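Local coordinates for protein 2,3,4,5-tetrahydropyridine-2,6-dicarboxylate N-succinyltransferase (Campylobacter jejuni, PDB 2RIJ) that probably catalyses the succinyl-CoA-dependent conversion of cyclic tetrahydrodipicolinate into N-succinyl-L-2-amino-6-oxopimelate, a step of lysine biosynthesis by the diaminopimelate pathway, at residues A[33-38]-A[120-125]; A[43-48]-A[209-214]; A[14-17]-A[21-24]. One frame throughout, in Å; residues are numbered along the deposited sequence.

In the fold
All three contacts lie away from the predicted succinyl-CoA sites and the predicted catalytic Glu258. Contacts 1 and 2 touch, their centres 14 Å apart, because strands 27-35 and 43-48 are antiparallel neighbours in one sheet: Asp34 O lies 2.8 Å from Leu44 N, and Asp34 N lies 2.9 Å from Gln45 O, both probable hydrogen bonds. Contact 1 joins strand 27-35 to strand 124-129, whereas contact 2 ties strand 43-48 to the loop between strands 201-203 and 219-220. Contact 3 lies in the connection after helix 6-17, ahead of strand 27-35; its centre is 29 Å from that of contact 1 and 30 Å from that of contact 2, with nearest atoms about 15 Å apart in each case.

Contact 1: residues A[33-38]-A[120-125]; sequences LDRGQL and KDDEFS
The guanidinium of Arg35 receives the carbonyl oxygen of Asp122 at its edge, close to its plane; a water also lies at the edge, in plane, and accepts from Arg35 NH2. Arg35 CG stands anti to the carbonyl carbon (chi1 -63°) and the chain runs extended to NE, which brings the group to this oxygen. Arg35 NE donates to Asp122 O at 2.7 Å; the oxygen is 11° out of the guanidinium plane, and the donor lies in the carbonyl plane. Arg35 NH2 adds a weak bond to Asp122 O at 3.0 Å, so one backbone acceptor takes both N-H groups. The Asp122 carboxylate is not gripped in this way: Asp122 OD1 is 4.5 Å from Arg35 NH2, well out of plane, so at most a charge attraction is likely, with no N-H pointing at the oxygen. The backbones join where Leu33 N donates to Glu123 O at 2.8 Å, nearly straight at 167°. One water links Leu33 O to Glu123 OE2. The type II turn from Lys120 to Glu123 leads into strand 124-129, which pairs antiparallel with strand 27-35; Thr84 of strand 80-84 touches Arg35, Asp122 and Ser125, and Ile43 of strand 43-48 packs on Leu33 and Arg35.

Contact 2: residues A[43-48]-A[209-214]; sequences ILQASF and LAHIIP
A classic beta bulge in strand 43-48, where Leu44 and Gln45 both face Asp34 of the neighbouring strand, is the element from which Gln45 reaches His211 in the loop between strands 201-203 and 219-220. His211 NE2 donates to Gln45 OE1 at 2.8 Å with a bent N-H...O angle of 140°. The acceptor lies near the imidazole plane, at the ring edge, but from the amide's side the donor sits above the carbonyl plane, 50° out of it. The two flat groups are turned almost perpendicular, 81° apart. Gln45 reaches the imidazole with CG trans to its backbone N and an extended chain, meeting the histidine from the opposite direction. Along the strand, Ala46 O comes within 3.4 Å of His211 CE1, although this buried oxygen has no hydrogen-bond partner in the model. Ser47 OG is 3.6 Å from His211 CE1; a water donates to both this hydroxyl and Ala210 O, giving a second polar link.

Both ends of the polar chain are held: Asp34 OD2 accepts from Gln45 NE2, while Tyr146 OH bonds His211 ND1, fixing the imidazole at both nitrogens. His211 O also accepts from Lys191 of a second subunit. The arrangement is a classic bulge in a strand of the antiparallel sheet, joined by a buried histidine–glutamine bond to the loop before strand 219-220, first of the parallel strands, consistent with the left-handed beta-helix of this family.

Contact 3: residues A[14-17]-A[21-24]; sequences KQIE and GYKK
With CG trans to its backbone N (chi1 -173°), Tyr22 lays its ring back against the final residues of helix 6-17, while Glu17, its CG beside the backbone N (chi1 -71°) and its chain extended, runs past that ring. Glu17 CA lies over one ring face, offset toward the rim, in a CH-pi contact 4.0 Å from the Tyr22 centroid and 22° off the ring normal. Further out, Glu17 CG meets Tyr22 CE1 at 3.6 Å, so the aliphatic part of the glutamate follows the ring toward its hydroxyl end. Ile16 CG2 approaches Tyr22 CE2 to 3.8 Å, adding an apolar contact.

The contacts join the segment 21-24 to the end of helix 6-17, in the short connection to strand 27-35. Gly21, with a positive phi, directly precedes Tyr22. The ring also meets Phe76 and packs against Ala61 and Leu64 of helix 57-69.

At the polar end, one water joins the two side chains: it accepts from Tyr22 OH at 2.7 Å and donates to Glu17 OE2 at the same length. Lys24 brings CE to 3.7 Å from Glu17 OE2, but its NZ stays 4.4 Å from that oxygen, beyond a salt bridge, so any attraction between these opposite charges would act without direct contact.

Contact 1: residues A[33-38]-A[120-125]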
loop_
_atom_site.group_PDB
_atom_site.type_symbol
_atom_site.label_atom_id
_atom_site.label_comp_id
_atom_site.label_asym_id
_atom_site.label_seq_id
_atom_site.Cartn_x
_atom_site.Cartn_y
_atom_site.Cartn_z
ATOM N N LEU A 33 -9.659 49.827 -37.262
ATOM C CA LEU A 33 -9.228 48.555 -37.818
ATOM C C LEU A 33 -7.774 48.557 -38.305
ATOM O O LEU A 33 -7.297 49.545 -38.865
ATOM C CB LEU A 33 -10.108 48.144 -38.992
ATOM C CG LEU A 33 -11.629 48.143 -38.793
ATOM C CD1 LEU A 33 -12.268 47.690 -40.146
ATOM C CD2 LEU A 33 -12.091 47.326 -37.624
ATOM N N ASP A 34 -7.096 47.427 -38.106
ATOM C CA ASP A 34 -5.802 47.178 -38.698
ATOM C C ASP A 34 -6.046 46.222 -39.852
ATOM O O ASP A 34 -6.627 45.165 -39.654
ATOM C CB ASP A 34 -4.847 46.546 -37.692
ATOM C CG ASP A 34 -4.476 47.494 -36.547
ATOM O OD1 ASP A 34 -4.005 48.629 -36.828
ATOM O OD2 ASP A 34 -4.648 47.109 -35.363
ATOM N N ARG A 35 -5.621 46.603 -41.054
ATOM C CA ARG A 35 -5.822 45.801 -42.276
ATOM C C ARG A 35 -4.512 45.168 -42.739
ATOM O O ARG A 35 -3.444 45.605 -42.348
ATOM C CB ARG A 35 -6.369 46.690 -43.384
ATOM C CG ARG A 35 -7.754 47.262 -43.026
ATOM C CD ARG A 35 -8.135 48.407 -43.954
ATOM N NE ARG A 35 -9.493 48.852 -43.672
ATOM C CZ ARG A 35 -10.574 48.218 -44.101
ATOM N NH1 ARG A 35 -10.457 47.097 -44.818
ATOM N NH2 ARG A 35 -11.772 48.682 -43.778
ATOM N N GLY A 36 -4.612 44.162 -43.595
ATOM C CA GLY A 36 -3.454 43.485 -44.160
ATOM C C GLY A 36 -2.576 44.426 -44.963
ATOM O O GLY A 36 -3.082 45.300 -45.665
ATOM N N GLN A 37 -1.264 44.272 -44.793
ATOM C CA GLN A 37 -0.250 45.013 -45.539
ATOM C C GLN A 37 -0.280 44.589 -47.024
ATOM O O GLN A 37 0.073 45.369 -47.893
ATOM C CB GLN A 37 1.163 44.718 -44.997
ATOM C CG GLN A 37 1.490 45.206 -43.589
ATOM C CD GLN A 37 0.811 44.363 -42.535
ATOM O OE1 GLN A 37 0.476 43.199 -42.799
ATOM N NE2 GLN A 37 0.554 44.948 -41.361
ATOM N N LEU A 38 -0.631 43.339 -47.295
ATOM C CA LEU A 38 -0.786 42.822 -48.653
ATOM C C LEU A 38 -2.269 42.761 -49.038
ATOM O O LEU A 38 -2.674 43.249 -50.089
ATOM C CB LEU A 38 -0.163 41.421 -48.778
ATOM C CG LEU A 38 1.354 41.267 -48.738
ATOM C CD1 LEU A 38 1.724 39.843 -49.081
ATOM C CD2 LEU A 38 2.012 42.202 -49.684
ATOM N N LYS A 120 -9.812 58.947 -41.222
ATOM C CA LYS A 120 -9.183 58.437 -42.418
ATOM C C LYS A 120 -10.158 57.488 -43.011
ATOM O O LYS A 120 -10.954 56.865 -42.302
ATOM C CB LYS A 120 -7.900 57.665 -42.127
ATOM C CG LYS A 120 -6.857 58.415 -41.361
ATOM C CD LYS A 120 -5.649 57.517 -41.097
ATOM C CE LYS A 120 -4.442 58.335 -40.606
ATOM N NZ LYS A 120 -3.248 57.452 -40.367
ATOM N N ASP A 121 -10.089 57.339 -44.322
ATOM C CA ASP A 121 -10.982 56.417 -45.006
ATOM C C ASP A 121 -10.652 54.991 -44.652
ATOM O O ASP A 121 -9.487 54.656 -44.499
ATOM C CB ASP A 121 -10.893 56.589 -46.526
ATOM C CG ASP A 121 -11.585 57.879 -47.019
ATOM O OD1 ASP A 121 -12.794 58.126 -46.651
ATOM O OD2 ASP A 121 -10.903 58.598 -47.784
ATOM N N ASP A 122 -11.694 54.166 -44.538
ATOM C CA ASP A 122 -11.610 52.738 -44.236
ATOM C C ASP A 122 -10.904 52.360 -42.921
ATOM O O ASP A 122 -10.492 51.226 -42.744
ATOM C CB ASP A 122 -10.956 52.000 -45.405
ATOM C CG ASP A 122 -11.716 52.185 -46.693
ATOM O OD1 ASP A 122 -12.921 51.849 -46.731
ATOM O OD2 ASP A 122 -11.107 52.697 -47.650
ATOM N N GLU A 123 -10.782 53.304 -42.020
ATOM C CA GLU A 123 -10.016 53.150 -40.779
ATOM C C GLU A 123 -10.959 52.767 -39.627
ATOM O O GLU A 123 -10.571 52.066 -38.693
ATOM C CB GLU A 123 -9.363 54.512 -40.492
ATOM C CG GLU A 123 -8.524 54.652 -39.215
ATOM C CD GLU A 123 -7.087 54.212 -39.387
ATOM O OE1 GLU A 123 -6.756 53.721 -40.479
ATOM O OE2 GLU A 123 -6.301 54.373 -38.437
ATOM N N PHE A 124 -12.193 53.282 -39.675
ATOM C CA PHE A 124 -13.150 53.139 -38.608
ATOM C C PHE A 124 -14.421 52.456 -39.088
ATOM O O PHE A 124 -14.887 52.666 -40.222
ATOM C CB PHE A 124 -13.486 54.503 -38.011
ATOM C CG PHE A 124 -12.303 55.273 -37.544
ATOM C CD1 PHE A 124 -11.752 55.037 -36.309
ATOM C CD2 PHE A 124 -11.774 56.299 -38.323
ATOM C CE1 PHE A 124 -10.628 55.766 -35.852
ATOM C CE2 PHE A 124 -10.663 57.039 -37.884
ATOM C CZ PHE A 124 -10.100 56.787 -36.649
ATOM N N SER A 125 -14.972 51.618 -38.220
ATOM C CA SER A 125 -16.166 50.831 -38.546
ATOM C C SER A 125 -17.102 50.762 -37.351
ATOM O O SER A 125 -16.678 50.544 -36.211
ATOM C CB SER A 125 -15.812 49.402 -38.968
ATOM O OG SER A 125 -15.228 49.339 -40.259
HETATM O O HOH W 1 -5.573 51.681 -38.105
HETATM O O HOH W 2 -7.615 50.528 -41.451
HETATM O O HOH W 3 -13.257 50.443 -41.886
#

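Contact 2: residues A[43-48]-A[209-214]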
loop_
_atom_site.group_PDB
_atom_site.type_symbol
_atom_site.label_atom_id
_atom_site.label_comp_id
_atom_site.label_asym_id
_atom_site.label_seq_id
_atom_site.Cartn_x
_atom_site.Cartn_y
_atom_site.Cartn_z
ATOM N N ILE A 43 -9.155 42.093 -42.271
ATOM C CA ILE A 43 -9.129 42.793 -40.984
ATOM C C ILE A 43 -8.329 41.899 -40.018
ATOM O O ILE A 43 -8.739 40.769 -39.703
ATOM C CB ILE A 43 -10.548 43.062 -40.425
ATOM C CG1 ILE A 43 -11.443 43.783 -41.471
ATOM C CG2 ILE A 43 -10.476 43.805 -39.093
ATOM C CD1 ILE A 43 -10.820 44.946 -42.164
ATOM N N LEU A 44 -7.163 42.398 -39.611
ATOM C CA LEU A 44 -6.280 41.724 -38.694
ATOM C C LEU A 44 -6.522 42.001 -37.214
ATOM O O LEU A 44 -6.096 41.194 -36.389
ATOM C CB LEU A 44 -4.827 42.055 -39.009
ATOM C CG LEU A 44 -4.429 41.954 -40.480
ATOM C CD1 LEU A 44 -2.954 42.219 -40.533
ATOM C CD2 LEU A 44 -4.774 40.590 -41.026
ATOM N N GLN A 45 -7.172 43.117 -36.894
ATOM C CA GLN A 45 -7.476 43.499 -35.530
ATOM C C GLN A 45 -8.474 44.654 -35.535
ATOM O O GLN A 45 -8.498 45.474 -36.464
ATOM C CB GLN A 45 -6.204 43.951 -34.784
ATOM C CG GLN A 45 -6.432 44.169 -33.305
ATOM C CD GLN A 45 -5.172 44.453 -32.514
ATOM O OE1 GLN A 45 -4.955 43.863 -31.434
ATOM N NE2 GLN A 45 -4.338 45.369 -33.021
ATOM N N ALA A 46 -9.245 44.747 -34.464
ATOM C CA ALA A 46 -10.154 45.845 -34.218
ATOM C C ALA A 46 -9.935 46.354 -32.790
ATOM O O ALA A 46 -9.733 45.549 -31.856
ATOM C CB ALA A 46 -11.579 45.363 -34.409
ATOM N N SER A 47 -9.880 47.670 -32.617
ATOM C CA SER A 47 -9.686 48.282 -31.303
ATOM C C SER A 47 -10.847 49.247 -31.010
ATOM O O SER A 47 -11.209 50.067 -31.861
ATOM C CB SER A 47 -8.332 49.004 -31.233
ATOM O OG SER A 47 -7.250 48.124 -31.575
ATOM N N PHE A 48 -11.415 49.145 -29.808
ATOM C CA PHE A 48 -12.471 50.005 -29.353
ATOM C C PHE A 48 -12.000 50.772 -28.139
ATOM O O PHE A 48 -11.322 50.214 -27.294
ATOM C CB PHE A 48 -13.694 49.170 -28.918
ATOM C CG PHE A 48 -14.343 48.366 -30.011
ATOM C CD1 PHE A 48 -13.858 47.126 -30.364
ATOM C CD2 PHE A 48 -15.514 48.808 -30.595
ATOM C CE1 PHE A 48 -14.456 46.335 -31.303
ATOM C CE2 PHE A 48 -16.138 48.039 -31.563
ATOM C CZ PHE A 48 -15.608 46.769 -31.903
ATOM N N LEU A 209 -3.685 43.205 -22.586
ATOM C CA LEU A 209 -3.172 44.530 -22.305
ATOM C C LEU A 209 -3.008 45.396 -23.565
ATOM O O LEU A 209 -2.779 46.581 -23.465
ATOM C CB LEU A 209 -1.881 44.449 -21.446
ATOM C CG LEU A 209 -2.099 44.069 -19.977
ATOM C CD1 LEU A 209 -0.691 43.827 -19.339
ATOM C CD2 LEU A 209 -2.911 45.135 -19.194
ATOM N N ALA A 210 -3.177 44.807 -24.755
ATOM C CA ALA A 210 -3.190 45.617 -25.961
ATOM C C ALA A 210 -4.538 46.373 -26.031
ATOM O O ALA A 210 -4.687 47.310 -26.846
ATOM C CB ALA A 210 -2.948 44.754 -27.250
ATOM N N HIS A 211 -5.496 45.986 -25.194
ATOM C CA HIS A 211 -6.892 46.487 -25.314
ATOM C C HIS A 211 -7.564 47.007 -24.038
ATOM O O HIS A 211 -8.449 47.854 -24.135
ATOM C CB HIS A 211 -7.783 45.390 -25.921
ATOM C CG HIS A 211 -7.409 45.028 -27.310
ATOM N ND1 HIS A 211 -7.875 45.708 -28.415
ATOM C CD2 HIS A 211 -6.557 44.083 -27.776
ATOM C CE1 HIS A 211 -7.317 45.200 -29.500
ATOM N NE2 HIS A 211 -6.494 44.231 -29.141
ATOM N N ILE A 212 -7.201 46.468 -22.872
ATOM C CA ILE A 212 -7.937 46.688 -21.635
ATOM C C ILE A 212 -7.008 47.294 -20.609
ATOM O O ILE A 212 -5.852 46.900 -20.508
ATOM C CB ILE A 212 -8.482 45.326 -21.100
ATOM C CG1 ILE A 212 -9.257 44.603 -22.236
ATOM C CG2 ILE A 212 -9.316 45.484 -19.755
ATOM C CD1 ILE A 212 -10.600 45.192 -22.624
ATOM N N ILE A 213 -7.534 48.240 -19.846
ATOM C CA ILE A 213 -6.822 48.896 -18.781
ATOM C C ILE A 213 -7.319 48.293 -17.484
ATOM O O ILE A 213 -8.497 48.471 -17.137
ATOM C CB ILE A 213 -7.064 50.418 -18.789
ATOM C CG1 ILE A 213 -6.637 51.030 -20.128
ATOM C CG2 ILE A 213 -6.315 51.126 -17.588
ATOM C CD1 ILE A 213 -7.138 52.486 -20.399
ATOM N N PRO A 214 -6.445 47.587 -16.754
ATOM C CA PRO A 214 -6.889 47.002 -15.479
ATOM C C PRO A 214 -7.342 48.065 -14.473
ATOM O O PRO A 214 -6.974 49.230 -14.603
ATOM C CB PRO A 214 -5.607 46.359 -14.945
ATOM C CG PRO A 214 -4.816 46.029 -16.125
ATOM C CD PRO A 214 -5.036 47.210 -17.033
HETATM O O HOH W 4 -5.862 48.814 -29.041
#

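Contact 3: residues A[14-17]-A[21-24]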
loop_
_atom_site.group_PDB
_atom_site.type_symbol
_atom_site.label_atom_id
_atom_site.label_comp_id
_atom_site.label_asym_id
_atom_site.label_seq_id
_atom_site.Cartn_x
_atom_site.Cartn_y
_atom_site.Cartn_z
ATOM N N LYS A 14 -37.193 58.467 -31.658
ATOM C CA LYS A 14 -38.498 57.804 -31.795
ATOM C C LYS A 14 -38.812 57.517 -33.259
ATOM O O LYS A 14 -39.228 56.414 -33.606
ATOM C CB LYS A 14 -39.625 58.660 -31.173
ATOM C CG LYS A 14 -40.996 57.976 -31.129
ATOM N N GLN A 15 -38.575 58.484 -34.137
ATOM C CA GLN A 15 -38.792 58.236 -35.569
ATOM C C GLN A 15 -37.906 57.123 -36.145
ATOM O O GLN A 15 -38.362 56.308 -36.950
ATOM C CB GLN A 15 -38.604 59.519 -36.385
ATOM C CG GLN A 15 -39.708 60.492 -36.156
ATOM C CD GLN A 15 -39.533 61.789 -36.920
ATOM O OE1 GLN A 15 -38.503 62.028 -37.576
ATOM N NE2 GLN A 15 -40.540 62.654 -36.815
ATOM N N ILE A 16 -36.642 57.109 -35.763
ATOM C CA ILE A 16 -35.715 56.094 -36.236
ATOM C C ILE A 16 -36.168 54.704 -35.783
ATOM O O ILE A 16 -36.237 53.748 -36.583
ATOM C CB ILE A 16 -34.279 56.376 -35.717
ATOM C CG1 ILE A 16 -33.735 57.673 -36.334
ATOM C CG2 ILE A 16 -33.324 55.173 -36.007
ATOM C CD1 ILE A 16 -32.522 58.256 -35.566
ATOM N N GLU A 17 -36.518 54.608 -34.498
ATOM C CA GLU A 17 -36.785 53.330 -33.869
ATOM C C GLU A 17 -38.133 52.788 -34.335
ATOM O O GLU A 17 -38.391 51.603 -34.189
ATOM C CB GLU A 17 -36.696 53.418 -32.329
ATOM C CG GLU A 17 -35.283 53.602 -31.787
ATOM C CD GLU A 17 -35.191 53.678 -30.247
ATOM O OE1 GLU A 17 -36.247 53.894 -29.614
ATOM O OE2 GLU A 17 -34.063 53.512 -29.686
ATOM N N GLY A 21 -38.948 47.133 -38.998
ATOM C CA GLY A 21 -38.013 46.093 -38.605
ATOM C C GLY A 21 -36.854 46.562 -37.735
ATOM O O GLY A 21 -35.997 45.754 -37.381
ATOM N N TYR A 22 -36.829 47.846 -37.368
ATOM C CA TYR A 22 -35.779 48.347 -36.475
ATOM C C TYR A 22 -35.664 47.460 -35.232
ATOM O O TYR A 22 -36.676 47.041 -34.670
ATOM C CB TYR A 22 -36.012 49.803 -36.086
ATOM C CG TYR A 22 -34.851 50.367 -35.323
ATOM C CD1 TYR A 22 -34.756 50.205 -33.942
ATOM C CD2 TYR A 22 -33.828 51.019 -35.973
ATOM C CE1 TYR A 22 -33.632 50.692 -33.220
ATOM C CE2 TYR A 22 -32.718 51.513 -35.272
ATOM C CZ TYR A 22 -32.646 51.359 -33.891
ATOM O OH TYR A 22 -31.556 51.859 -33.237
ATOM N N LYS A 23 -34.420 47.124 -34.857
ATOM C CA LYS A 23 -34.092 46.486 -33.586
ATOM C C LYS A 23 -33.003 47.294 -32.879
ATOM O O LYS A 23 -32.013 47.645 -33.503
ATOM C CB LYS A 23 -33.526 45.086 -33.805
ATOM C CG LYS A 23 -34.521 43.968 -33.820
ATOM C CD LYS A 23 -33.813 42.637 -34.175
ATOM C CE LYS A 23 -33.518 41.741 -32.969
ATOM N NZ LYS A 23 -33.333 40.294 -33.413
ATOM N N LYS A 24 -33.173 47.547 -31.584
ATOM C CA LYS A 24 -32.134 48.154 -30.783
ATOM C C LYS A 24 -30.962 47.185 -30.655
ATOM O O LYS A 24 -31.151 46.016 -30.342
ATOM C CB LYS A 24 -32.627 48.457 -29.383
ATOM C CG LYS A 24 -33.759 49.446 -29.281
ATOM C CD LYS A 24 -34.084 49.677 -27.776
ATOM C CE LYS A 24 -35.240 50.640 -27.604
ATOM N NZ LYS A 24 -35.324 51.121 -26.180
HETATM O O HOH W 5 -31.835 52.242 -30.587
#